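Local structure of type III secretion system effector HopBA1 (Pseudomonas syringae pv. aptata, 5T09) at residues D78-E83 with K184-G189; P25-R30 with S45-V50. The protein acts as a virulence factor whose recognition by the Arabidopsis resistance protein RBA1 triggers plant cell death, and enhances RBA1 self-association. All coordinates share one frame; numbering follows the deposited sequence.

Contact 1 of 2, residues D78-E83 with K184-G189; sequences DHLAVE and KSIVWG
Residues 78-82 and 184-189 run as neighbouring parallel strands, their axes 4.7 Å apart at closest and inclined by 18°. His79, Leu80, Ala81 and Val82 pair with Ser185, Ile186, Val187 and Trp188. In the usual parallel pattern, Ile186 and Trp188 each bond to both flanking odd-numbered partners: Ile186 N to His79 O and Ile186 O to Ala81 N, then Trp188 N to Ala81 O and Trp188 O to Glu83 N. At the start Lys184 O accepts Asp78 N at 3.0 Å, with only a weak second bond from His79 N. Side chains alternate between the two faces. On one, Ser185 OG, anti to its backbone N (chi1 -176°), reaches His79: ND1 donates to OG over 2.9 Å through a strongly bent, weak bond, while OG gives a weak bond to His79 O. NE2 at the far side of the ring bonds to Ser138 OG, and Ala81 N lies 4.3 Å above the His79 ring centre. On the other face Leu80 CD1 rests against Ile186 CG2 at 3.8 Å and also touches Trp188 CB. Val82 CG1 meets the indole at CE3 (3.9 Å), the two side chains crossing obliquely; indole NE1 is taken by Asp54. Past the corner at Glu83, the extended side chain brings OE1 to 3.6 Å from Gly189 CA; OE1 accepts Gly190 N, and OE2 forms a salt bridge with Arg162. This buried pair lies inside the parallel core of an EreA/ChaN-like alpha-beta fold: helix 166-179 packs on His79 and Ala81, helix 60-74 covers Ile186 and Trp188, and strands 136-141 and 49-54 continue the sheet beyond 78-82 and 184-189 respectively.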
ATOM      1  N   ASP A  78       2.688 -12.027  -6.266  1.00 55.86           N
ATOM      2  CA  ASP A  78       3.949 -11.926  -6.986  1.00 55.18           C
ATOM      3  C   ASP A  78       4.402 -10.490  -7.212  1.00 53.33           C
ATOM      4  O   ASP A  78       5.509 -10.282  -7.719  1.00 52.80           O
ATOM      5  CB  ASP A  78       3.835 -12.631  -8.345  1.00 58.17           C
ATOM      6  CG  ASP A  78       3.480 -14.099  -8.214  1.00 63.85           C
ATOM      7  OD1 ASP A  78       4.032 -14.767  -7.317  1.00 72.71           O
ATOM      8  OD2 ASP A  78       2.645 -14.583  -9.006  1.00 72.05           O
ATOM      9  N   HIS A  79       3.592  -9.502  -6.840  1.00 49.49           N
ATOM     10  CA  HIS A  79       3.869  -8.117  -7.190  1.00 47.14           C
ATOM     11  C   HIS A  79       3.411  -7.206  -6.063  1.00 45.00           C
ATOM     12  O   HIS A  79       2.289  -7.346  -5.565  1.00 43.78           O
ATOM     13  CB  HIS A  79       3.160  -7.738  -8.493  1.00 48.27           C
ATOM     14  CG  HIS A  79       3.431  -6.337  -8.941  1.00 48.30           C
ATOM     15  ND1 HIS A  79       2.440  -5.504  -9.412  1.00 49.87           N
ATOM     16  CD2 HIS A  79       4.581  -5.625  -8.998  1.00 45.94           C
ATOM     17  CE1 HIS A  79       2.966  -4.336  -9.734  1.00 48.65           C
ATOM     18  NE2 HIS A  79       4.264  -4.383  -9.492  1.00 50.58           N
ATOM     19  N   LEU A  80       4.282  -6.276  -5.673  1.00 43.13           N
ATOM     20  CA  LEU A  80       3.971  -5.257  -4.677  1.00 38.11           C
ATOM     21  C   LEU A  80       4.310  -3.897  -5.272  1.00 41.06           C
ATOM     22  O   LEU A  80       5.486  -3.583  -5.487  1.00 43.47           O
ATOM     23  CB  LEU A  80       4.742  -5.499  -3.379  1.00 36.44           C
ATOM     24  CG  LEU A  80       4.640  -4.410  -2.312  1.00 37.60           C
ATOM     25  CD1 LEU A  80       3.213  -4.267  -1.804  1.00 37.87           C
ATOM     26  CD2 LEU A  80       5.598  -4.718  -1.172  1.00 43.13           C
ATOM     27  N   ALA A  81       3.286  -3.094  -5.536  1.00 38.54           N
ATOM     28  CA  ALA A  81       3.437  -1.787  -6.164  1.00 40.74           C
ATOM     29  C   ALA A  81       3.212  -0.716  -5.105  1.00 31.41           C
ATOM     30  O   ALA A  81       2.164  -0.700  -4.448  1.00 34.59           O
ATOM     31  CB  ALA A  81       2.452  -1.641  -7.320  1.00 41.58           C
ATOM     32  N   VAL A  82       4.193   0.172  -4.928  1.00 35.76           N
ATOM     33  CA  VAL A  82       4.229   1.055  -3.766  1.00 33.98           C
ATOM     34  C   VAL A  82       4.318   2.512  -4.199  1.00 39.06           C
ATOM     35  O   VAL A  82       4.998   2.848  -5.178  1.00 37.36           O
ATOM     36  CB  VAL A  82       5.399   0.699  -2.825  1.00 37.06           C
ATOM     37  CG1 VAL A  82       5.332  -0.773  -2.451  1.00 37.08           C
ATOM     38  CG2 VAL A  82       6.746   1.046  -3.460  1.00 36.26           C
ATOM     39  N   GLU A  83       3.640   3.376  -3.439  1.00 31.98           N
ATOM     40  CA  GLU A  83       3.695   4.817  -3.665  1.00 31.30           C
ATOM     41  C   GLU A  83       5.083   5.384  -3.396  1.00 30.44           C
ATOM     42  O   GLU A  83       5.444   6.426  -3.951  1.00 38.52           O
ATOM     43  CB  GLU A  83       2.675   5.520  -2.768  1.00 35.28           C
ATOM     44  CG  GLU A  83       2.767   7.045  -2.784  1.00 38.28           C
ATOM     45  CD  GLU A  83       1.842   7.713  -1.782  1.00 39.71           C
ATOM     46  OE1 GLU A  83       1.306   7.017  -0.896  1.00 34.12           O
ATOM     47  OE2 GLU A  83       1.664   8.947  -1.875  1.00 46.54           O
ATOM     48  N   LYS A 184      -1.243 -12.473  -8.357  1.00 66.72           N
ATOM     49  CA  LYS A 184      -1.897 -11.479  -7.522  1.00 58.92           C
ATOM     50  C   LYS A 184      -0.930 -10.342  -7.226  1.00 60.33           C
ATOM     51  O   LYS A 184       0.290 -10.538  -7.192  1.00 58.02           O
ATOM     52  CB  LYS A 184      -2.384 -12.099  -6.214  1.00 62.08           C
ATOM     53  CG  LYS A 184      -3.269 -13.307  -6.416  1.00 70.73           C
ATOM     54  CD  LYS A 184      -3.670 -13.922  -5.098  1.00 75.78           C
ATOM     55  CE  LYS A 184      -4.669 -15.041  -5.300  1.00 75.03           C
ATOM     56  NZ  LYS A 184      -5.045 -15.657  -4.007  1.00 86.26           N
ATOM     57  N   SER A 185      -1.487  -9.151  -7.013  1.00 51.28           N
ATOM     58  CA  SER A 185      -0.704  -7.960  -6.728  1.00 46.93           C
ATOM     59  C   SER A 185      -1.289  -7.227  -5.530  1.00 48.41           C
ATOM     60  O   SER A 185      -2.484  -7.326  -5.241  1.00 51.57           O
ATOM     61  CB  SER A 185      -0.664  -7.013  -7.937  1.00 44.25           C
ATOM     62  OG  SER A 185       0.167  -5.901  -7.677  1.00 59.87           O
ATOM     63  N   ILE A 186      -0.422  -6.502  -4.827  1.00 43.14           N
ATOM     64  CA  ILE A 186      -0.826  -5.590  -3.766  1.00 42.49           C
ATOM     65  C   ILE A 186      -0.350  -4.198  -4.145  1.00 45.38           C
ATOM     66  O   ILE A 186       0.796  -4.026  -4.581  1.00 40.10           O
ATOM     67  CB  ILE A 186      -0.254  -6.010  -2.399  1.00 41.16           C
ATOM     68  CG1 ILE A 186      -0.872  -7.335  -1.957  1.00 46.73           C
ATOM     69  CG2 ILE A 186      -0.506  -4.921  -1.348  1.00 41.50           C
ATOM     70  CD1 ILE A 186      -0.202  -7.960  -0.754  1.00 55.73           C
ATOM     71  N   VAL A 187      -1.229  -3.213  -3.989  1.00 41.12           N
ATOM     72  CA  VAL A 187      -0.896  -1.807  -4.167  1.00 34.62           C
ATOM     73  C   VAL A 187      -0.890  -1.155  -2.793  1.00 35.58           C
ATOM     74  O   VAL A 187      -1.889  -1.215  -2.065  1.00 38.26           O
ATOM     75  CB  VAL A 187      -1.884  -1.106  -5.115  1.00 34.73           C
ATOM     76  CG1 VAL A 187      -1.703   0.408  -5.080  1.00 35.18           C
ATOM     77  CG2 VAL A 187      -1.707  -1.630  -6.527  1.00 36.01           C
ATOM     78  N   TRP A 188       0.231  -0.529  -2.446  1.00 32.20           N
ATOM     79  CA  TRP A 188       0.456   0.042  -1.121  1.00 30.61           C
ATOM     80  C   TRP A 188       0.682   1.537  -1.294  1.00 33.38           C
ATOM     81  O   TRP A 188       1.677   1.955  -1.896  1.00 36.66           O
ATOM     82  CB  TRP A 188       1.648  -0.641  -0.449  1.00 34.42           C
ATOM     83  CG  TRP A 188       1.991  -0.142   0.921  1.00 30.95           C
ATOM     84  CD1 TRP A 188       1.216   0.615   1.748  1.00 39.18           C
ATOM     85  CD2 TRP A 188       3.213  -0.382   1.623  1.00 34.35           C
ATOM     86  NE1 TRP A 188       1.883   0.860   2.927  1.00 36.41           N
ATOM     87  CE2 TRP A 188       3.112   0.257   2.872  1.00 35.85           C
ATOM     88  CE3 TRP A 188       4.385  -1.079   1.314  1.00 36.50           C
ATOM     89  CZ2 TRP A 188       4.142   0.224   3.811  1.00 39.57           C
ATOM     90  CZ3 TRP A 188       5.403  -1.112   2.245  1.00 39.67           C
ATOM     91  CH2 TRP A 188       5.278  -0.461   3.476  1.00 34.40           C
ATOM     92  N   GLY A 189      -0.249   2.336  -0.782  1.00 32.44           N
ATOM     93  CA  GLY A 189      -0.186   3.777  -0.937  1.00 32.97           C
ATOM     94  C   GLY A 189      -1.086   4.447   0.074  1.00 33.90           C
ATOM     95  O   GLY A 189      -1.847   3.795   0.793  1.00 40.99           O
TER

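Contact 2 of 2, residues P25-R30 with S45-V50; sequences PSINVR and SDNNLV
The carboxylate of Asp46 lies over one face of the Arg30 guanidinium, the two planes 48° apart. OD1 stands 3.9 Å above the guanidinium plane, displaced toward its rim, while OD2 comes to 3.4 Å from Arg30 NE. OD2 sits well off the guanidinium plane, so the salt bridge is electrostatic and lacks a directed hydrogen bond. The Arg30 chain bends at chi3 (-63°), which turns NE toward OD2; OD2 also touches the aliphatic part of that chain, at 3.2 Å from CB and 3.3 Å from CD. The second flat group, the amide of Asn47, meets backbone. Its OD1 accepts Asn28 N at 2.8 Å and its ND2 donates to Asn28 O at 2.8 Å, the latter close to the amide plane and fairly straight (160°). Both polar backbone atoms of Asn28 are thereby held by one side chain, much as a neighbouring strand would hold them. Asn47 ND2 also bonds to Ala43 O in helix 36-46, which ties the amide to the helix it follows. Asn28 CB packs against Asp46 CB at 4.1 Å. The buried Asn47 amide thus gives directional bonds that fix the irregular 25-30 segment beside the end of the helix, whereas the more exposed Arg30 probably adds a less directional attraction to Asp46, whose OD1 also forms a salt bridge with Arg33.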
ATOM      1  N   PRO A  25     -18.297  -8.423  -7.602  1.00 89.99           N
ATOM      2  CA  PRO A  25     -18.061  -9.825  -7.211  1.00 87.19           C
ATOM      3  C   PRO A  25     -16.604 -10.264  -7.279  1.00 84.84           C
ATOM      4  O   PRO A  25     -16.281 -11.335  -6.747  1.00 71.66           O
ATOM      5  CB  PRO A  25     -18.924 -10.618  -8.203  1.00 86.56           C
ATOM      6  CG  PRO A  25     -19.992  -9.670  -8.608  1.00 85.37           C
ATOM      7  CD  PRO A  25     -19.351  -8.314  -8.625  1.00 85.11           C
ATOM      8  N   SER A  26     -15.719  -9.498  -7.919  1.00 93.47           N
ATOM      9  CA  SER A  26     -14.298  -9.826  -7.883  1.00 86.35           C
ATOM     10  C   SER A  26     -13.660  -9.448  -6.552  1.00 76.92           C
ATOM     11  O   SER A  26     -12.595  -9.977  -6.212  1.00 69.46           O
ATOM     12  CB  SER A  26     -13.562  -9.127  -9.028  1.00 75.86           C
ATOM     13  OG  SER A  26     -13.571  -7.720  -8.863  1.00 72.37           O
ATOM     14  N   ILE A  27     -14.286  -8.548  -5.798  1.00 82.92           N
ATOM     15  CA  ILE A  27     -13.840  -8.197  -4.457  1.00 74.06           C
ATOM     16  C   ILE A  27     -14.508  -9.181  -3.500  1.00 80.27           C
ATOM     17  O   ILE A  27     -15.704  -9.077  -3.214  1.00 75.07           O
ATOM     18  CB  ILE A  27     -14.178  -6.746  -4.110  1.00 63.34           C
ATOM     19  CG1 ILE A  27     -13.571  -5.796  -5.147  1.00 57.65           C
ATOM     20  CG2 ILE A  27     -13.653  -6.395  -2.719  1.00 62.39           C
ATOM     21  CD1 ILE A  27     -14.110  -4.386  -5.077  1.00 56.56           C
ATOM     22  N   ASN A  28     -13.737 -10.152  -3.021  1.00 63.34           N
ATOM     23  CA  ASN A  28     -14.222 -11.140  -2.065  1.00 67.93           C
ATOM     24  C   ASN A  28     -13.848 -10.678  -0.661  1.00 61.52           C
ATOM     25  O   ASN A  28     -12.662 -10.574  -0.336  1.00 58.77           O
ATOM     26  CB  ASN A  28     -13.634 -12.520  -2.356  1.00 75.82           C
ATOM     27  CG  ASN A  28     -14.111 -13.091  -3.681  1.00 84.55           C
ATOM     28  OD1 ASN A  28     -15.130 -13.780  -3.741  1.00 90.67           O
ATOM     29  ND2 ASN A  28     -13.374 -12.806  -4.748  1.00 81.56           N
ATOM     30  N   VAL A  29     -14.855 -10.399   0.159  1.00 67.89           N
ATOM     31  CA  VAL A  29     -14.656  -9.863   1.500  1.00 72.31           C
ATOM     32  C   VAL A  29     -14.947 -10.991   2.483  1.00 80.70           C
ATOM     33  O   VAL A  29     -16.109 -11.304   2.764  1.00 89.03           O
ATOM     34  CB  VAL A  29     -15.540  -8.639   1.765  1.00 70.09           C
ATOM     35  CG1 VAL A  29     -15.252  -8.065   3.148  1.00 65.20           C
ATOM     36  CG2 VAL A  29     -15.320  -7.581   0.692  1.00 68.00           C
ATOM     37  N   ARG A  30     -13.885 -11.601   3.014  1.00 79.45           N
ATOM     38  CA  ARG A  30     -13.985 -12.678   3.991  1.00 90.12           C
ATOM     39  C   ARG A  30     -13.756 -12.123   5.389  1.00101.33           C
ATOM     40  O   ARG A  30     -12.800 -11.361   5.589  1.00 91.42           O
ATOM     41  CB  ARG A  30     -12.955 -13.763   3.684  1.00 84.14           C
ATOM     42  CG  ARG A  30     -13.127 -15.042   4.486  1.00 88.98           C
ATOM     43  CD  ARG A  30     -12.614 -16.260   3.721  1.00101.73           C
ATOM     44  NE  ARG A  30     -13.366 -16.504   2.491  1.00107.31           N
ATOM     45  CZ  ARG A  30     -13.242 -17.592   1.735  1.00127.18           C
ATOM     46  NH1 ARG A  30     -12.397 -18.556   2.077  1.00137.22           N
ATOM     47  NH2 ARG A  30     -13.972 -17.720   0.635  1.00134.72           N
ATOM     48  N   SER A  45      -5.250 -13.970  -0.339  1.00 65.42           N
ATOM     49  CA  SER A  45      -5.608 -15.288  -0.847  1.00 66.44           C
ATOM     50  C   SER A  45      -6.962 -15.272  -1.544  1.00 67.85           C
ATOM     51  O   SER A  45      -7.192 -16.066  -2.461  1.00 66.63           O
ATOM     52  CB  SER A  45      -5.616 -16.309   0.292  1.00 66.36           C
ATOM     53  OG  SER A  45      -5.963 -17.597  -0.189  1.00 78.27           O
ATOM     54  N   ASP A  46      -7.857 -14.372  -1.141  1.00 69.45           N
ATOM     55  CA  ASP A  46      -9.210 -14.337  -1.679  1.00 72.06           C
ATOM     56  C   ASP A  46      -9.385 -13.353  -2.830  1.00 73.69           C
ATOM     57  O   ASP A  46     -10.453 -13.343  -3.451  1.00 66.60           O
ATOM     58  CB  ASP A  46     -10.206 -13.986  -0.566  1.00 78.89           C
ATOM     59  CG  ASP A  46     -10.210 -15.006   0.559  1.00 84.91           C
ATOM     60  OD1 ASP A  46      -9.825 -16.169   0.312  1.00 80.71           O
ATOM     61  OD2 ASP A  46     -10.602 -14.647   1.690  1.00 88.97           O
ATOM     62  N   ASN A  47      -8.377 -12.536  -3.136  1.00 69.90           N
ATOM     63  CA  ASN A  47      -8.506 -11.506  -4.157  1.00 65.53           C
ATOM     64  C   ASN A  47      -7.258 -11.467  -5.027  1.00 63.60           C
ATOM     65  O   ASN A  47      -6.144 -11.714  -4.560  1.00 65.94           O
ATOM     66  CB  ASN A  47      -8.725 -10.118  -3.539  1.00 64.52           C
ATOM     67  CG  ASN A  47     -10.090  -9.969  -2.908  1.00 61.90           C
ATOM     68  OD1 ASN A  47     -11.062  -9.637  -3.584  1.00 68.22           O
ATOM     69  ND2 ASN A  47     -10.168 -10.206  -1.604  1.00 56.00           N
ATOM     70  N   ASN A  48      -7.460 -11.131  -6.303  1.00 62.78           N
ATOM     71  CA  ASN A  48      -6.344 -10.894  -7.209  1.00 55.13           C
ATOM     72  C   ASN A  48      -5.682  -9.544  -6.975  1.00 52.03           C
ATOM     73  O   ASN A  48      -4.533  -9.355  -7.390  1.00 51.43           O
ATOM     74  CB  ASN A  48      -6.807 -10.979  -8.665  1.00 59.17           C
ATOM     75  CG  ASN A  48      -7.103 -12.397  -9.101  1.00 77.17           C
ATOM     76  OD1 ASN A  48      -6.521 -13.350  -8.582  1.00 74.89           O
ATOM     77  ND2 ASN A  48      -8.009 -12.546 -10.063  1.00 87.10           N
ATOM     78  N   LEU A  49      -6.370  -8.608  -6.322  1.00 47.01           N
ATOM     79  CA  LEU A  49      -5.825  -7.280  -6.090  1.00 43.53           C
ATOM     80  C   LEU A  49      -6.264  -6.792  -4.719  1.00 49.09           C
ATOM     81  O   LEU A  49      -7.460  -6.790  -4.409  1.00 44.85           O
ATOM     82  CB  LEU A  49      -6.278  -6.298  -7.178  1.00 48.69           C
ATOM     83  CG  LEU A  49      -5.777  -4.857  -7.049  1.00 43.24           C
ATOM     84  CD1 LEU A  49      -4.261  -4.799  -7.108  1.00 49.35           C
ATOM     85  CD2 LEU A  49      -6.382  -3.989  -8.139  1.00 50.18           C
ATOM     86  N   VAL A  50      -5.288  -6.388  -3.909  1.00 47.43           N
ATOM     87  CA  VAL A  50      -5.523  -5.845  -2.577  1.00 53.24           C
ATOM     88  C   VAL A  50      -4.841  -4.489  -2.490  1.00 47.20           C
ATOM     89  O   VAL A  50      -3.704  -4.326  -2.946  1.00 38.98           O
ATOM     90  CB  VAL A  50      -4.992  -6.786  -1.474  1.00 48.00           C
ATOM     91  CG1 VAL A  50      -5.072  -6.122  -0.101  1.00 42.32           C
ATOM     92  CG2 VAL A  50      -5.769  -8.099  -1.479  1.00 49.06           C
TER

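In the fold
The centres of contacts 1 and 2 are about 14 Å apart, contact 1 close to the centre of the molecule and contact 2 farther out. Along the sequence they come in series: contact 2 closes around helix 36-46 before contact 1 opens. They join through the sheet, where strand 49-54 is the neighbour of strand 184-190; Val187 N lies 2.9 Å from Val50 O and Ser185 N 3.1 Å from Asn48 O, both probable hydrogen bonds. Lys184 NZ also bonds to Ser45 O at the helix end. The N-terminal segment 25-30 is thereby linked, through 45-50, to central strands of the parallel core.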